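Local coordinates for protein chorismate synthase (Campylobacter jejuni, PDB 1SQ1) that probably catalyses the final step of the shikimate pathway, eliminating phosphate from 5-enolpyruvylshikimate-3-phosphate to give chorismate with reduced FMN as cofactor, at residues Gly217-Leu230 with Val336-Ala348. Sequence-based numbering, arbitrary orientation.
Sequences GLGEVLYDKLDSKL and VRLVLADCLLLNA
The carboxylate of Asp342 meets Lys229 on one face: Lys229 NZ stands above the plane, 59° out of it, and forms a salt bridge to Asp342 OD1 at 3.0 Å. The same carboxylate is gripped by three backbone N-H groups, that of Thr6 at OD1 and those of Arg7 and Leu8 at OD2, so an acid suits this buried place, and the amides together with the ammonium probably keep it ionised, while Thr6 OG1 hydrogen-bonds Asp224 OD2. This second carboxylate turns Asp224 OD2 to Leu346 CD1 at 3.7 Å; its own salt bridge to Lys229 is long and less certain. Gly217 O lies over one face of the Asn347 amide, 3.4 Å from Asn347 CG, and the positive phi of Gly217 suits glycine.

Lys229 suits a site that is apolar at its base and acidic at its end: its side chain is a knob in the hole formed by Val339, Asp342, Cys343 and Leu346, with CB against Val339 CG1 and CD 3.7 Å from Cys343 SG, and bends at chi3 and chi4 deliver the ammonium to the acid. Cys343 is small enough to let Gly219 come close, the two CA atoms being 5.5 Å apart, and Cys343 SG touches Leu226 CD1 at 3.6 Å. With CG anti to the backbone N (chi1 -178°), Leu226 brings that methyl against both Cys343 SG and Leu340 CD2. Leu218 lays CD2 on the backbone of Leu344, 3.6 Å from Leu344 CA, where Leu355 of a neighbouring subunit packs on Leu344 and Tyr359 of that subunit on Leu218. Leu230 CD2 packs on Val336 CG1.

Helices 226-230 and 336-346 run roughly antiparallel, at 146° with axes 10.0 Å apart. Strand 205-212 packs against Val336 and Leu340, strand 276-277 against Leu226 and Leu230, and helix 128-143 against Ala341 and Leu344.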
ATOM      1  N   GLY A 217     -19.399  -6.066  11.497  1.00 59.13           N
ATOM      2  CA  GLY A 217     -18.021  -6.433  11.242  1.00 59.51           C
ATOM      3  C   GLY A 217     -17.307  -5.671  10.140  1.00 58.66           C
ATOM      4  O   GLY A 217     -16.156  -5.971   9.851  1.00 59.35           O
ATOM      5  N   LEU A 218     -17.970  -4.709   9.509  1.00 56.46           N
ATOM      6  CA  LEU A 218     -17.310  -3.925   8.478  1.00 55.95           C
ATOM      7  C   LEU A 218     -16.263  -3.014   9.123  1.00 57.03           C
ATOM      8  O   LEU A 218     -16.589  -2.158   9.942  1.00 59.18           O
ATOM      9  CB  LEU A 218     -18.328  -3.089   7.716  1.00 54.10           C
ATOM     10  CG  LEU A 218     -19.197  -3.915   6.777  1.00 53.33           C
ATOM     11  CD1 LEU A 218     -20.186  -3.018   6.059  1.00 51.72           C
ATOM     12  CD2 LEU A 218     -18.307  -4.628   5.772  1.00 53.17           C
ATOM     13  N   GLY A 219     -15.002  -3.203   8.755  1.00 58.09           N
ATOM     14  CA  GLY A 219     -13.941  -2.399   9.324  1.00 58.82           C
ATOM     15  C   GLY A 219     -12.781  -3.252   9.788  1.00 60.67           C
ATOM     16  O   GLY A 219     -12.968  -4.229  10.510  1.00 61.32           O
ATOM     17  N   GLU A 220     -11.580  -2.874   9.362  1.00 62.66           N
ATOM     18  CA  GLU A 220     -10.347  -3.584   9.710  1.00 64.95           C
ATOM     19  C   GLU A 220      -9.736  -3.024  10.987  1.00 63.97           C
ATOM     20  O   GLU A 220      -9.042  -2.012  10.951  1.00 64.74           O
ATOM     21  CB  GLU A 220      -9.333  -3.449   8.574  1.00 68.36           C
ATOM     22  CG  GLU A 220      -9.672  -4.258   7.327  1.00 71.55           C
ATOM     23  CD  GLU A 220      -9.739  -5.745   7.615  1.00 73.25           C
ATOM     24  OE1 GLU A 220     -10.827  -6.338   7.425  1.00 74.89           O
ATOM     25  OE2 GLU A 220      -8.697  -6.317   8.020  1.00 72.34           O
ATOM     26  N   VAL A 221      -9.971  -3.703  12.101  1.00 62.51           N
ATOM     27  CA  VAL A 221      -9.467  -3.243  13.381  1.00 60.77           C
ATOM     28  C   VAL A 221      -7.967  -3.017  13.446  1.00 62.24           C
ATOM     29  O   VAL A 221      -7.162  -3.714  12.804  1.00 56.83           O
ATOM     30  CB  VAL A 221      -9.827  -4.191  14.525  1.00 60.35           C
ATOM     31  CG1 VAL A 221      -8.768  -5.271  14.663  1.00 60.37           C
ATOM     32  CG2 VAL A 221      -9.945  -3.412  15.808  1.00 59.62           C
ATOM     33  N   LEU A 222      -7.658  -2.017  14.278  1.00 64.74           N
ATOM     34  CA  LEU A 222      -6.348  -1.482  14.599  1.00 62.35           C
ATOM     35  C   LEU A 222      -6.050  -0.232  13.799  1.00 61.44           C
ATOM     36  O   LEU A 222      -6.251   0.872  14.306  1.00 63.20           O
ATOM     37  CB  LEU A 222      -5.263  -2.530  14.430  1.00 63.83           C
ATOM     38  CG  LEU A 222      -4.763  -2.933  15.828  1.00 66.25           C
ATOM     39  CD1 LEU A 222      -4.038  -1.764  16.471  1.00 66.95           C
ATOM     40  CD2 LEU A 222      -5.927  -3.346  16.725  1.00 65.40           C
ATOM     41  N   TYR A 223      -5.611  -0.374  12.554  1.00 59.85           N
ATOM     42  CA  TYR A 223      -5.297   0.817  11.767  1.00 59.27           C
ATOM     43  C   TYR A 223      -6.014   0.987  10.430  1.00 59.87           C
ATOM     44  O   TYR A 223      -5.454   1.523   9.471  1.00 60.53           O
ATOM     45  CB  TYR A 223      -3.780   0.935  11.589  1.00 55.37           C
ATOM     46  CG  TYR A 223      -3.104   1.040  12.934  1.00 54.10           C
ATOM     47  CD1 TYR A 223      -3.402   2.095  13.803  1.00 53.81           C
ATOM     48  CD2 TYR A 223      -2.282   0.022  13.398  1.00 52.51           C
ATOM     49  CE1 TYR A 223      -2.909   2.119  15.106  1.00 55.36           C
ATOM     50  CE2 TYR A 223      -1.790   0.037  14.689  1.00 55.25           C
ATOM     51  CZ  TYR A 223      -2.107   1.083  15.541  1.00 55.81           C
ATOM     52  OH  TYR A 223      -1.630   1.061  16.831  1.00 60.05           O
ATOM     53  N   ASP A 224      -7.264   0.538  10.374  1.00 59.33           N
ATOM     54  CA  ASP A 224      -8.085   0.702   9.178  1.00 59.99           C
ATOM     55  C   ASP A 224      -9.539   0.510   9.593  1.00 59.47           C
ATOM     56  O   ASP A 224     -10.346  -0.093   8.882  1.00 60.16           O
ATOM     57  CB  ASP A 224      -7.689  -0.279   8.066  1.00 61.36           C
ATOM     58  CG  ASP A 224      -8.075   0.236   6.671  1.00 62.26           C
ATOM     59  OD1 ASP A 224      -8.252   1.469   6.524  1.00 59.80           O
ATOM     60  OD2 ASP A 224      -8.179  -0.578   5.723  1.00 60.70           O
ATOM     61  N   LYS A 225      -9.837   1.053  10.772  1.00 57.25           N
ATOM     62  CA  LYS A 225     -11.152   1.012  11.386  1.00 52.43           C
ATOM     63  C   LYS A 225     -12.160   1.797  10.552  1.00 51.61           C
ATOM     64  O   LYS A 225     -11.809   2.771   9.886  1.00 51.27           O
ATOM     65  CB  LYS A 225     -11.055   1.602  12.793  1.00 48.71           C
ATOM     66  CG  LYS A 225     -10.018   0.920  13.683  1.00 44.84           C
ATOM     67  CD  LYS A 225     -10.098   1.482  15.091  1.00 45.23           C
ATOM     68  CE  LYS A 225      -9.412   0.588  16.105  1.00 44.80           C
ATOM     69  NZ  LYS A 225      -9.568   1.133  17.492  1.00 44.68           N
ATOM     70  N   LEU A 226     -13.416   1.374  10.595  1.00 49.91           N
ATOM     71  CA  LEU A 226     -14.442   2.038   9.828  1.00 47.55           C
ATOM     72  C   LEU A 226     -14.572   3.523  10.172  1.00 48.96           C
ATOM     73  O   LEU A 226     -14.807   4.347   9.288  1.00 50.02           O
ATOM     74  CB  LEU A 226     -15.782   1.333  10.007  1.00 44.88           C
ATOM     75  CG  LEU A 226     -16.853   2.018   9.156  1.00 44.69           C
ATOM     76  CD1 LEU A 226     -16.483   1.908   7.686  1.00 41.37           C
ATOM     77  CD2 LEU A 226     -18.201   1.409   9.431  1.00 45.62           C
ATOM     78  N   ASP A 227     -14.431   3.889  11.442  1.00 49.19           N
ATOM     79  CA  ASP A 227     -14.533   5.314  11.770  1.00 49.48           C
ATOM     80  C   ASP A 227     -13.309   6.059  11.214  1.00 48.83           C
ATOM     81  O   ASP A 227     -13.453   7.136  10.626  1.00 50.18           O
ATOM     82  CB  ASP A 227     -14.700   5.534  13.284  1.00 47.50           C
ATOM     83  CG  ASP A 227     -13.786   4.669  14.100  1.00 48.28           C
ATOM     84  OD1 ASP A 227     -13.904   4.671  15.342  1.00 47.89           O
ATOM     85  OD2 ASP A 227     -12.947   3.978  13.495  1.00 49.79           O
ATOM     86  N   SER A 228     -12.116   5.484  11.376  1.00 47.02           N
ATOM     87  CA  SER A 228     -10.895   6.096  10.837  1.00 46.59           C
ATOM     88  C   SER A 228     -11.088   6.401   9.354  1.00 47.55           C
ATOM     89  O   SER A 228     -10.999   7.548   8.932  1.00 50.24           O
ATOM     90  CB  SER A 228      -9.689   5.161  10.968  1.00 45.10           C
ATOM     91  OG  SER A 228      -9.206   5.091  12.297  1.00 46.12           O
ATOM     92  N   LYS A 229     -11.341   5.362   8.567  1.00 46.70           N
ATOM     93  CA  LYS A 229     -11.536   5.523   7.139  1.00 44.53           C
ATOM     94  C   LYS A 229     -12.572   6.579   6.858  1.00 45.39           C
ATOM     95  O   LYS A 229     -12.408   7.389   5.964  1.00 47.13           O
ATOM     96  CB  LYS A 229     -11.998   4.211   6.510  1.00 42.99           C
ATOM     97  CG  LYS A 229     -10.958   3.125   6.419  1.00 41.58           C
ATOM     98  CD  LYS A 229     -11.608   1.808   6.039  1.00 40.06           C
ATOM     99  CE  LYS A 229     -10.686   0.981   5.174  1.00 43.52           C
ATOM    100  NZ  LYS A 229     -10.646   1.508   3.774  1.00 44.36           N
ATOM    101  N   LEU A 230     -13.657   6.567   7.613  1.00 46.60           N
ATOM    102  CA  LEU A 230     -14.709   7.533   7.372  1.00 47.12           C
ATOM    103  C   LEU A 230     -14.222   8.936   7.635  1.00 46.98           C
ATOM    104  O   LEU A 230     -14.485   9.845   6.850  1.00 47.84           O
ATOM    105  CB  LEU A 230     -15.909   7.232   8.252  1.00 47.98           C
ATOM    106  CG  LEU A 230     -16.701   6.012   7.798  1.00 49.13           C
ATOM    107  CD1 LEU A 230     -17.649   5.599   8.914  1.00 48.82           C
ATOM    108  CD2 LEU A 230     -17.454   6.336   6.503  1.00 46.71           C
ATOM    109  N   VAL A 336     -18.508   8.208   1.698  1.00 56.67           N
ATOM    110  CA  VAL A 336     -18.903   7.191   2.667  1.00 56.27           C
ATOM    111  C   VAL A 336     -19.265   5.919   1.917  1.00 56.39           C
ATOM    112  O   VAL A 336     -19.158   4.814   2.443  1.00 57.42           O
ATOM    113  CB  VAL A 336     -20.096   7.645   3.520  1.00 55.82           C
ATOM    114  CG1 VAL A 336     -20.515   6.525   4.447  1.00 54.64           C
ATOM    115  CG2 VAL A 336     -19.709   8.875   4.332  1.00 54.47           C
ATOM    116  N   ARG A 337     -19.660   6.083   0.664  1.00 56.20           N
ATOM    117  CA  ARG A 337     -20.020   4.955  -0.169  1.00 55.11           C
ATOM    118  C   ARG A 337     -18.747   4.167  -0.439  1.00 54.52           C
ATOM    119  O   ARG A 337     -18.664   2.990  -0.082  1.00 55.39           O
ATOM    120  CB  ARG A 337     -20.595   5.439  -1.492  1.00 57.10           C
ATOM    121  CG  ARG A 337     -21.837   4.714  -1.928  1.00 58.10           C
ATOM    122  CD  ARG A 337     -23.100   5.457  -1.512  1.00 58.52           C
ATOM    123  NE  ARG A 337     -23.453   6.538  -2.432  1.00 58.44           N
ATOM    124  CZ  ARG A 337     -24.702   6.983  -2.583  1.00 60.08           C
ATOM    125  NH1 ARG A 337     -25.692   6.428  -1.878  1.00 61.47           N
ATOM    126  NH2 ARG A 337     -24.971   7.982  -3.415  1.00 57.03           N
ATOM    127  N   LEU A 338     -17.762   4.822  -1.063  1.00 51.40           N
ATOM    128  CA  LEU A 338     -16.488   4.183  -1.395  1.00 49.22           C
ATOM    129  C   LEU A 338     -15.905   3.414  -0.215  1.00 49.21           C
ATOM    130  O   LEU A 338     -15.527   2.249  -0.343  1.00 48.61           O
ATOM    131  CB  LEU A 338     -15.479   5.224  -1.874  1.00 47.29           C
ATOM    132  CG  LEU A 338     -15.742   5.851  -3.252  1.00 46.93           C
ATOM    133  CD1 LEU A 338     -15.078   7.200  -3.292  1.00 45.09           C
ATOM    134  CD2 LEU A 338     -15.218   4.974  -4.384  1.00 45.79           C
ATOM    135  N   VAL A 339     -15.836   4.060   0.939  1.00 49.11           N
ATOM    136  CA  VAL A 339     -15.301   3.393   2.115  1.00 48.29           C
ATOM    137  C   VAL A 339     -16.067   2.098   2.414  1.00 49.09           C
ATOM    138  O   VAL A 339     -15.478   1.016   2.398  1.00 48.79           O
ATOM    139  CB  VAL A 339     -15.362   4.306   3.348  1.00 47.31           C
ATOM    140  CG1 VAL A 339     -14.758   3.599   4.546  1.00 45.47           C
ATOM    141  CG2 VAL A 339     -14.620   5.598   3.066  1.00 47.76           C
ATOM    142  N   LEU A 340     -17.374   2.199   2.681  1.00 49.33           N
ATOM    143  CA  LEU A 340     -18.172   1.004   2.993  1.00 48.23           C
ATOM    144  C   LEU A 340     -18.027  -0.116   1.962  1.00 49.25           C
ATOM    145  O   LEU A 340     -17.878  -1.283   2.334  1.00 50.91           O
ATOM    146  CB  LEU A 340     -19.652   1.355   3.152  1.00 42.65           C
ATOM    147  CG  LEU A 340     -20.010   2.010   4.491  1.00 40.30           C
ATOM    148  CD1 LEU A 340     -21.479   2.338   4.512  1.00 32.81           C
ATOM    149  CD2 LEU A 340     -19.629   1.099   5.649  1.00 33.32           C
ATOM    150  N   ALA A 341     -18.061   0.230   0.679  1.00 48.64           N
ATOM    151  CA  ALA A 341     -17.924  -0.767  -0.365  1.00 48.33           C
ATOM    152  C   ALA A 341     -16.514  -1.307  -0.334  1.00 51.41           C
ATOM    153  O   ALA A 341     -16.229  -2.357  -0.906  1.00 52.53           O
ATOM    154  CB  ALA A 341     -18.211  -0.155  -1.702  1.00 48.70           C
ATOM    155  N   ASP A 342     -15.618  -0.575   0.323  1.00 54.37           N
ATOM    156  CA  ASP A 342     -14.231  -1.015   0.432  1.00 54.19           C
ATOM    157  C   ASP A 342     -14.102  -2.004   1.605  1.00 53.08           C
ATOM    158  O   ASP A 342     -13.519  -3.066   1.444  1.00 50.37           O
ATOM    159  CB  ASP A 342     -13.297   0.201   0.601  1.00 56.14           C
ATOM    160  CG  ASP A 342     -11.808  -0.174   0.629  1.00 58.54           C
ATOM    161  OD1 ASP A 342     -10.992   0.729   0.922  1.00 60.08           O
ATOM    162  OD2 ASP A 342     -11.446  -1.346   0.368  1.00 56.76           O
ATOM    163  N   CYS A 343     -14.669  -1.680   2.766  1.00 54.42           N
ATOM    164  CA  CYS A 343     -14.583  -2.591   3.911  1.00 58.11           C
ATOM    165  C   CYS A 343     -15.325  -3.881   3.614  1.00 59.63           C
ATOM    166  O   CYS A 343     -14.984  -4.949   4.134  1.00 60.95           O
ATOM    167  CB  CYS A 343     -15.215  -1.989   5.162  1.00 59.27           C
ATOM    168  SG  CYS A 343     -14.620  -0.364   5.630  1.00 61.21           S
ATOM    169  N   LEU A 344     -16.356  -3.761   2.783  1.00 60.08           N
ATOM    170  CA  LEU A 344     -17.199  -4.890   2.402  1.00 59.64           C
ATOM    171  C   LEU A 344     -16.369  -5.976   1.714  1.00 59.80           C
ATOM    172  O   LEU A 344     -16.589  -7.170   1.934  1.00 60.06           O
ATOM    173  CB  LEU A 344     -18.324  -4.384   1.483  1.00 59.48           C
ATOM    174  CG  LEU A 344     -19.615  -5.187   1.343  1.00 56.34           C
ATOM    175  CD1 LEU A 344     -20.660  -4.356   0.626  1.00 55.23           C
ATOM    176  CD2 LEU A 344     -19.326  -6.445   0.594  1.00 56.39           C
ATOM    177  N   LEU A 345     -15.414  -5.551   0.888  1.00 57.79           N
ATOM    178  CA  LEU A 345     -14.538  -6.478   0.186  1.00 57.25           C
ATOM    179  C   LEU A 345     -13.402  -6.927   1.120  1.00 57.65           C
ATOM    180  O   LEU A 345     -13.027  -8.097   1.144  1.00 58.39           O
ATOM    181  CB  LEU A 345     -13.979  -5.807  -1.070  1.00 56.05           C
ATOM    182  CG  LEU A 345     -15.060  -5.390  -2.078  1.00 56.84           C
ATOM    183  CD1 LEU A 345     -14.512  -4.421  -3.122  1.00 56.33           C
ATOM    184  CD2 LEU A 345     -15.606  -6.628  -2.745  1.00 55.67           C
ATOM    185  N   LEU A 346     -12.868  -6.004   1.907  1.00 57.53           N
ATOM    186  CA  LEU A 346     -11.798  -6.340   2.831  1.00 58.16           C
ATOM    187  C   LEU A 346     -12.187  -7.403   3.842  1.00 59.95           C
ATOM    188  O   LEU A 346     -11.391  -8.272   4.179  1.00 58.66           O
ATOM    189  CB  LEU A 346     -11.360  -5.105   3.601  1.00 56.93           C
ATOM    190  CG  LEU A 346     -10.546  -4.075   2.836  1.00 56.06           C
ATOM    191  CD1 LEU A 346     -10.296  -2.891   3.755  1.00 54.01           C
ATOM    192  CD2 LEU A 346      -9.240  -4.695   2.352  1.00 52.89           C
ATOM    193  N   ASN A 347     -13.416  -7.321   4.334  1.00 62.44           N
ATOM    194  CA  ASN A 347     -13.888  -8.248   5.344  1.00 64.75           C
ATOM    195  C   ASN A 347     -14.396  -9.565   4.758  1.00 66.57           C
ATOM    196  O   ASN A 347     -14.950 -10.405   5.470  1.00 66.09           O
ATOM    197  CB  ASN A 347     -14.992  -7.576   6.146  1.00 65.39           C
ATOM    198  CG  ASN A 347     -15.246  -8.257   7.455  1.00 66.40           C
ATOM    199  OD1 ASN A 347     -14.411  -8.205   8.359  1.00 68.37           O
ATOM    200  ND2 ASN A 347     -16.398  -8.908   7.573  1.00 66.25           N
ATOM    201  N   ALA A 348     -14.202  -9.746   3.458  1.00 67.74           N
ATOM    202  CA  ALA A 348     -14.656 -10.954   2.792  1.00 69.45           C
ATOM    203  C   ALA A 348     -13.978 -12.197   3.344  1.00 70.73           C
ATOM    204  O   ALA A 348     -14.630 -13.099   3.867  1.00 72.13           O
ATOM    205  CB  ALA A 348     -14.400 -10.845   1.300  1.00 68.86           C
TER